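Low molecular weight protein-tyrosine-phosphatase YfkJ (Bacillus subtilis, PDB 4ETM) dephosphorylates phosphotyrosine-containing proteins as a low molecular weight protein tyrosine phosphatase and takes part in resistance to ethanol stress. Local coordinates at residues 73-78 / 151-156. Sequence-based numbering, arbitrary orientation.
Sequences QEILRR and EVCQLI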
loop_
_atom_site.group_PDB
_atom_site.type_symbol
_atom_site.label_atom_id
_atom_site.label_comp_id
_atom_site.label_asym_id
_atom_site.label_seq_id
_atom_site.Cartn_x
_atom_site.Cartn_y
_atom_site.Cartn_z
ATOM N N GLN A 73 4.690 -15.031 19.921
ATOM C CA GLN A 73 4.307 -15.988 20.953
ATOM C C GLN A 73 4.739 -15.488 22.322
ATOM O O GLN A 73 3.984 -15.586 23.288
ATOM C CB GLN A 73 4.905 -17.371 20.677
ATOM C CG GLN A 73 4.350 -18.054 19.442
ATOM C CD GLN A 73 4.722 -19.525 19.378
ATOM O OE1 GLN A 73 4.884 -20.171 20.408
ATOM N NE2 GLN A 73 4.849 -20.063 18.162
ATOM N N GLU A 74 5.948 -14.938 22.397
ATOM C CA GLU A 74 6.470 -14.446 23.667
ATOM C C GLU A 74 5.671 -13.272 24.194
ATOM O O GLU A 74 5.357 -13.222 25.381
ATOM C CB GLU A 74 7.940 -14.059 23.552
ATOM C CG GLU A 74 8.882 -15.237 23.492
ATOM C CD GLU A 74 10.290 -14.848 23.882
ATOM O OE1 GLU A 74 11.101 -14.567 22.973
ATOM O OE2 GLU A 74 10.580 -14.816 25.099
ATOM N N ILE A 75 5.327 -12.346 23.301
ATOM C CA ILE A 75 4.502 -11.209 23.667
ATOM C C ILE A 75 3.187 -11.714 24.232
ATOM O O ILE A 75 2.785 -11.318 25.319
ATOM C CB ILE A 75 4.210 -10.296 22.462
ATOM C CG1 ILE A 75 5.452 -9.474 22.095
ATOM C CG2 ILE A 75 3.013 -9.390 22.752
ATOM C CD1 ILE A 75 5.872 -8.490 23.165
ATOM N N LEU A 76 2.534 -12.608 23.495
ATOM C CA LEU A 76 1.231 -13.125 23.906
ATOM C C LEU A 76 1.300 -13.864 25.238
ATOM O O LEU A 76 0.428 -13.689 26.089
ATOM C CB LEU A 76 0.586 -13.972 22.789
ATOM C CG LEU A 76 0.228 -13.190 21.516
ATOM C CD1 LEU A 76 -0.388 -14.078 20.433
ATOM C CD2 LEU A 76 -0.703 -12.026 21.829
ATOM N N ARG A 77 2.353 -14.650 25.441
ATOM C CA ARG A 77 2.533 -15.319 26.722
ATOM C C ARG A 77 2.596 -14.296 27.845
ATOM O O ARG A 77 1.991 -14.495 28.902
ATOM C CB ARG A 77 3.801 -16.168 26.733
ATOM C CG ARG A 77 3.699 -17.446 25.924
ATOM C CD ARG A 77 4.918 -18.330 26.138
ATOM N NE ARG A 77 5.099 -19.252 25.022
ATOM C CZ ARG A 77 5.982 -19.078 24.043
ATOM N NH1 ARG A 77 6.786 -18.022 24.048
ATOM N NH2 ARG A 77 6.069 -19.966 23.062
ATOM N N ARG A 78 3.329 -13.207 27.616
ATOM C CA ARG A 78 3.453 -12.160 28.623
ATOM C C ARG A 78 2.099 -11.571 28.952
ATOM O O ARG A 78 1.768 -11.350 30.118
ATOM C CB ARG A 78 4.373 -11.041 28.154
ATOM C CG ARG A 78 4.173 -9.781 28.972
ATOM C CD ARG A 78 5.118 -8.693 28.586
ATOM N NE ARG A 78 4.610 -7.823 27.533
ATOM C CZ ARG A 78 5.400 -7.028 26.827
ATOM N NH1 ARG A 78 6.705 -7.045 27.066
ATOM N NH2 ARG A 78 4.908 -6.241 25.886
ATOM N N GLU A 151 7.509 -2.659 20.397
ATOM C CA GLU A 151 6.792 -1.480 19.914
ATOM C C GLU A 151 5.565 -1.909 19.104
ATOM O O GLU A 151 4.567 -1.192 19.068
ATOM C CB GLU A 151 7.703 -0.566 19.091
ATOM C CG GLU A 151 8.054 -1.097 17.720
ATOM C CD GLU A 151 8.866 -0.109 16.882
ATOM O OE1 GLU A 151 9.254 -0.479 15.755
ATOM O OE2 GLU A 151 9.112 1.029 17.341
ATOM N N VAL A 152 5.652 -3.080 18.470
ATOM C CA VAL A 152 4.530 -3.646 17.724
ATOM C C VAL A 152 3.415 -4.007 18.705
ATOM O O VAL A 152 2.255 -3.702 18.467
ATOM C CB VAL A 152 4.964 -4.868 16.885
ATOM C CG1 VAL A 152 3.760 -5.609 16.350
ATOM C CG2 VAL A 152 5.846 -4.413 15.738
ATOM N N CYS A 153 3.770 -4.632 19.828
ATOM C CA CYS A 153 2.788 -4.903 20.875
ATOM C C CYS A 153 2.066 -3.626 21.324
ATOM O O CYS A 153 0.831 -3.595 21.401
ATOM C CB CYS A 153 3.467 -5.559 22.081
ATOM S SG CYS A 153 2.358 -5.920 23.472
ATOM N N GLN A 154 2.828 -2.577 21.616
ATOM C CA GLN A 154 2.228 -1.336 22.088
ATOM C C GLN A 154 1.266 -0.761 21.060
ATOM O O GLN A 154 0.145 -0.377 21.400
ATOM C CB GLN A 154 3.293 -0.300 22.474
ATOM C CG GLN A 154 3.862 -0.512 23.866
ATOM C CD GLN A 154 5.015 0.426 24.194
ATOM O OE1 GLN A 154 5.365 1.305 23.404
ATOM N NE2 GLN A 154 5.612 0.236 25.369
ATOM N N LEU A 155 1.704 -0.731 19.808
ATOM C CA LEU A 155 0.886 -0.192 18.728
ATOM C C LEU A 155 -0.375 -1.017 18.507
ATOM O O LEU A 155 -1.451 -0.471 18.311
ATOM C CB LEU A 155 1.704 -0.109 17.442
ATOM C CG LEU A 155 2.802 0.955 17.458
ATOM C CD1 LEU A 155 3.716 0.765 16.276
ATOM C CD2 LEU A 155 2.191 2.354 17.450
ATOM N N ILE A 156 -0.237 -2.337 18.539
ATOM C CA ILE A 156 -1.363 -3.199 18.243
ATOM C C ILE A 156 -2.369 -3.191 19.397
ATOM O O ILE A 156 -3.576 -3.274 19.155
ATOM C CB ILE A 156 -0.908 -4.608 17.860
ATOM C CG1 ILE A 156 -0.300 -4.577 16.455
ATOM C CG2 ILE A 156 -2.063 -5.571 17.900
ATOM C CD1 ILE A 156 0.203 -5.944 15.962
#
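The helix-to-helix contact between helix 70-78 and the first turns of helix 149-170 runs through the side chain of one cysteine, C153, which meets I75 and R78. The CA atoms of I75 and C153 are 7.1 Å apart, the shortest such spacing between the two segments, and on both residues the side chain leaves CA toward the other helix. C153 carries SG anti to its own N (chi1 179°), which extends the sulfur toward I75, where it packs 3.6 Å from I75 CG2. The other branch of I75 takes a second path: its CD1 reaches C153 CB at 3.9 Å, so two methyl groups make apolar contact with the cysteine. Within the parallel-sheet fold of the low molecular weight phosphatases, I75 also touches M34 of helix 31-45, so this patch joins three helices. The C153 side chain is about 10 Å from that of the active-site residue R31, which V152, the neighbour of C153, touches. One turn on from I75, the chain of R78 bends at chi3 (90°) and brings NH2 to 3.5 Å from C153 SG, a packing contact. The sulfur approaches from the side, close to the level of the guanidinium, whereas I75 CD1 covers one face, 3.6 Å above it and displaced from its centre. No hydrogen bond joins the two segments; R78 NH1 forms a salt bridge with E150 OE1, and NE and NH2 also find hydrogen-bond partners just outside the segments.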